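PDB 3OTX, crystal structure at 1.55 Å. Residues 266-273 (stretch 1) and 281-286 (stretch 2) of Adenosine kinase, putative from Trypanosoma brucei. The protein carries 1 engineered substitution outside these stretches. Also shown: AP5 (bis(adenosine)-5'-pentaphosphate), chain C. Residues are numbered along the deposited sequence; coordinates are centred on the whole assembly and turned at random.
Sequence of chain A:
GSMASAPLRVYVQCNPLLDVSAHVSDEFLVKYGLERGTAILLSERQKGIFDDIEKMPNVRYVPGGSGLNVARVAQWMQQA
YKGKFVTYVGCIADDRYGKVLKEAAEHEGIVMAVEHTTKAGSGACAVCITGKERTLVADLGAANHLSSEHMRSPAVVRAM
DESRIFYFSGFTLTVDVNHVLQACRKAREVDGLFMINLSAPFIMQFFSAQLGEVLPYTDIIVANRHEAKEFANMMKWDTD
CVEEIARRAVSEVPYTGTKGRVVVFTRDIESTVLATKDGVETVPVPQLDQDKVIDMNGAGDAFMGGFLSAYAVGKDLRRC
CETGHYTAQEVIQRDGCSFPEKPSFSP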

# COMPACT_ATOMS: atom_id res chain seq x y z
N THR A 266 2.63 -2.84 -12.23
CA THR A 266 2.62 -4.30 -12.23
C THR A 266 1.45 -4.82 -13.05
O THR A 266 0.42 -4.13 -13.22
N ARG A 267 1.63 -6.04 -13.56
CA ARG A 267 0.68 -6.61 -14.50
C ARG A 267 0.36 -8.08 -14.22
O ARG A 267 0.16 -8.85 -15.15
N ASP A 268 0.21 -8.41 -12.94
CA ASP A 268 0.07 -9.82 -12.47
C ASP A 268 1.07 -10.80 -13.11
O ASP A 268 2.28 -10.67 -12.83
N ILE A 269 0.63 -11.70 -14.01
CA ILE A 269 1.57 -12.67 -14.62
C ILE A 269 2.36 -12.03 -15.79
O ILE A 269 3.38 -12.56 -16.22
N GLU A 270 1.89 -10.88 -16.27
CA GLU A 270 2.61 -10.23 -17.35
C GLU A 270 3.70 -9.34 -16.79
O GLU A 270 3.72 -9.01 -15.60
N SER A 271 4.59 -8.88 -17.67
CA SER A 271 5.75 -8.15 -17.16
C SER A 271 5.43 -6.80 -16.48
O SER A 271 4.44 -6.13 -16.80
N THR A 272 6.25 -6.45 -15.51
CA THR A 272 6.15 -5.20 -14.82
C THR A 272 6.76 -4.10 -15.70
O THR A 272 7.84 -4.28 -16.27
N VAL A 273 6.03 -3.00 -15.81
CA VAL A 273 6.46 -1.86 -16.65
C VAL A 273 7.24 -0.88 -15.76
O VAL A 273 6.79 -0.52 -14.68
N GLU A 281 11.14 0.13 -19.80
CA GLU A 281 11.55 -1.27 -19.89
C GLU A 281 10.46 -2.14 -19.29
O GLU A 281 9.55 -1.67 -18.59
N THR A 282 10.55 -3.44 -19.56
CA THR A 282 9.67 -4.39 -18.90
C THR A 282 10.53 -5.38 -18.13
O THR A 282 11.62 -5.77 -18.57
N VAL A 283 10.04 -5.76 -16.95
CA VAL A 283 10.70 -6.72 -16.10
C VAL A 283 9.84 -7.98 -16.00
O VAL A 283 8.76 -7.94 -15.40
N PRO A 284 10.31 -9.10 -16.55
CA PRO A 284 9.48 -10.32 -16.58
C PRO A 284 9.17 -10.84 -15.19
O PRO A 284 9.98 -10.72 -14.26
N VAL A 285 7.98 -11.41 -15.07
CA VAL A 285 7.58 -12.04 -13.82
C VAL A 285 7.91 -13.54 -13.97
O VAL A 285 7.49 -14.18 -14.95
N PRO A 286 8.66 -14.11 -13.01
CA PRO A 286 9.02 -15.53 -13.13
C PRO A 286 7.79 -16.44 -13.20
O PRO A 286 6.80 -16.21 -12.51

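Thr-272 and Val-283 form the hydrogen-bonded antiparallel pair between the two stretches, each satisfying the other's backbone: Thr-272 N donates to Val-283 O (2.9 Å), and Val-283 N to Thr-272 O (2.7 Å). Thr-272 (m) and Val-283 (t), both beta-branched and suited to strands, share one face of the sheet, their CB atoms 4.3 Å apart. Val-273 (t) and Thr-282 (p), the non-hydrogen-bonded pair, share the other, with Val-273 CG2 4.3 Å from Thr-282 CG2.

Ser-271 (p) is small enough for its OG to lie 3.2 Å from Thr-282 CB. Ser-271 OG accepts from Arg-267 NH2 (2.8 Å), while Arg-267 NE donates to Ser-271 O (2.7 Å); the long arginine thus reaches across the type II' turn to Ser-271 in its own stretch, and Glu-270 N closes that turn onto Arg-267 O (2.9 Å).

Beyond the paired strands, Val-285 (t) points toward stretch 1, its CG2 packing 3.4 Å from Glu-270 O. Water mediates its backbone contacts: water 1 accepts from Val-285 N (2.8 Å) and donates to Ile-269 O (2.9 Å), whereas water 2 donates to Ile-269 O (2.7 Å) and Val-285 O (2.9 Å).

Asp-268 (p) points away; its OD1 accepts from Ile-269 N (2.8 Å). AP5 O2A accepts hydrogen bonds from Thr-266 OG1 (2.8 Å) and Asp-268 N (3.0 Å), and Ile-269 CG2 approaches AP5 N1A (3.3 Å).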

# COMPACT_ATOMS: atom_id res chain seq x y z
CB THR A 266 2.56 -4.88 -10.80
OG1 THR A 266 1.36 -4.44 -10.15
CG2 THR A 266 3.75 -4.41 -9.97
CB ARG A 267 1.14 -6.40 -15.96
CG ARG A 267 1.21 -4.90 -16.33
CD ARG A 267 1.21 -4.75 -17.83
NE ARG A 267 2.44 -5.32 -18.36
CZ ARG A 267 2.86 -5.10 -19.59
NH1 ARG A 267 2.13 -4.35 -20.42
NH2 ARG A 267 4.00 -5.63 -20.01
CB ASP A 268 -1.39 -10.36 -12.48
CG ASP A 268 -2.08 -10.20 -13.82
OD1 ASP A 268 -2.03 -11.12 -14.65
OD2 ASP A 268 -2.65 -9.10 -14.04
CB ILE A 269 0.92 -13.98 -15.04
CG1 ILE A 269 -0.14 -13.75 -16.08
CG2 ILE A 269 0.36 -14.71 -13.81
CD1 ILE A 269 -0.49 -15.03 -16.85
CB GLU A 270 1.69 -9.42 -18.28
CG GLU A 270 0.76 -10.28 -19.09
CD GLU A 270 -0.05 -9.45 -20.07
OE1 GLU A 270 -0.95 -8.71 -19.61
OE2 GLU A 270 0.22 -9.51 -21.28
CB SER A 271 6.78 -7.96 -18.28
OG SER A 271 6.27 -7.09 -19.26
CB THR A 272 6.86 -5.25 -13.46
OG1 THR A 272 6.09 -6.07 -12.57
CG2 THR A 272 6.98 -3.85 -12.84
CB VAL A 273 5.25 -1.18 -17.32
CG1 VAL A 273 5.64 0.12 -18.06
CG2 VAL A 273 4.58 -2.11 -18.29
CB GLU A 281 12.80 -1.54 -19.05
CG GLU A 281 13.95 -0.58 -19.19
CD GLU A 281 14.85 -0.65 -17.97
OE1 GLU A 281 15.20 -1.78 -17.55
OE2 GLU A 281 15.19 0.42 -17.42
CB THR A 282 8.74 -5.12 -19.90
OG1 THR A 282 9.51 -5.66 -20.96
CG2 THR A 282 7.71 -4.15 -20.50
CB VAL A 283 10.89 -6.13 -14.69
CG1 VAL A 283 11.69 -7.07 -13.81
CG2 VAL A 283 11.56 -4.75 -14.75
CB PRO A 284 10.33 -11.34 -17.33
CG PRO A 284 11.31 -10.54 -18.10
CD PRO A 284 11.51 -9.24 -17.41
CB VAL A 285 6.07 -11.84 -13.58
CG1 VAL A 285 5.56 -12.77 -12.48
CG2 VAL A 285 5.78 -10.40 -13.25
CB PRO A 286 9.84 -15.80 -11.86
CG PRO A 286 10.31 -14.48 -11.42
CD PRO A 286 9.21 -13.51 -11.78
PA AP5 C . -0.58 -7.60 -9.40
O1A AP5 C . -1.75 -8.54 -9.67
O2A AP5 C . -0.25 -6.67 -10.56
O3A AP5 C . -0.80 -6.66 -8.12
PB AP5 C . -2.18 -5.97 -7.64
O1B AP5 C . -3.20 -5.90 -8.74
O2B AP5 C . -1.81 -4.70 -6.96
O3B AP5 C . -2.63 -7.06 -6.57
PG AP5 C . -4.03 -7.42 -5.90
O1G AP5 C . -3.95 -8.86 -5.48
O2G AP5 C . -5.23 -7.25 -6.80
O3G AP5 C . -3.96 -6.50 -4.65
PD AP5 C . -5.01 -6.28 -3.45
O1D AP5 C . -6.28 -7.11 -3.57
O2D AP5 C . -5.14 -4.79 -3.31
O3D AP5 C . -4.20 -6.92 -2.21
PE AP5 C . -3.12 -6.16 -1.29
O1E AP5 C . -2.27 -5.26 -2.15
O2E AP5 C . -2.40 -7.18 -0.42
O5F AP5 C . 0.67 -8.49 -8.94
C5F AP5 C . 1.86 -7.89 -8.45
C4F AP5 C . 3.01 -8.86 -8.63
O4F AP5 C . 2.69 -10.11 -8.01
C3F AP5 C . 3.29 -9.24 -10.08
O3F AP5 C . 4.17 -8.31 -10.66
C2F AP5 C . 3.84 -10.64 -9.96
O2F AP5 C . 5.20 -10.59 -9.61
C1F AP5 C . 3.07 -11.20 -8.76
N9A AP5 C . 1.83 -11.94 -9.14
C8A AP5 C . 0.52 -11.51 -8.94
N7A AP5 C . -0.30 -12.50 -9.41
C5A AP5 C . 0.46 -13.52 -9.88
C6A AP5 C . 0.16 -14.75 -10.41
N6A AP5 C . -1.09 -15.22 -10.47
N1A AP5 C . 1.20 -15.58 -10.77
C2A AP5 C . 2.53 -15.22 -10.59
N3A AP5 C . 2.80 -13.98 -10.05
C4A AP5 C . 1.80 -13.16 -9.68
O5J AP5 C . -4.03 -5.20 -0.36
C5J AP5 C . -4.98 -5.78 0.53
C4J AP5 C . -5.02 -4.83 1.72
O4J AP5 C . -5.68 -3.61 1.37
C3J AP5 C . -5.86 -5.36 2.89
O3J AP5 C . -4.96 -5.80 3.90
C2J AP5 C . -6.72 -4.16 3.32
O2J AP5 C . -6.72 -3.93 4.73
C1J AP5 C . -6.06 -3.02 2.59
N9B AP5 C . -6.95 -1.87 2.37
C8B AP5 C . -8.14 -1.91 1.69
N7B AP5 C . -8.68 -0.66 1.75
C5B AP5 C . -7.82 0.15 2.45
C6B AP5 C . -7.87 1.51 2.79
N6B AP5 C . -8.91 2.31 2.52
N1B AP5 C . -6.83 1.97 3.54
C2B AP5 C . -5.72 1.23 3.87
N3B AP5 C . -5.69 -0.12 3.58
C4B AP5 C . -6.73 -0.62 2.84
O HOH W 1 5.98 -11.68 -17.04
O HOH W 2 4.72 -14.78 -15.34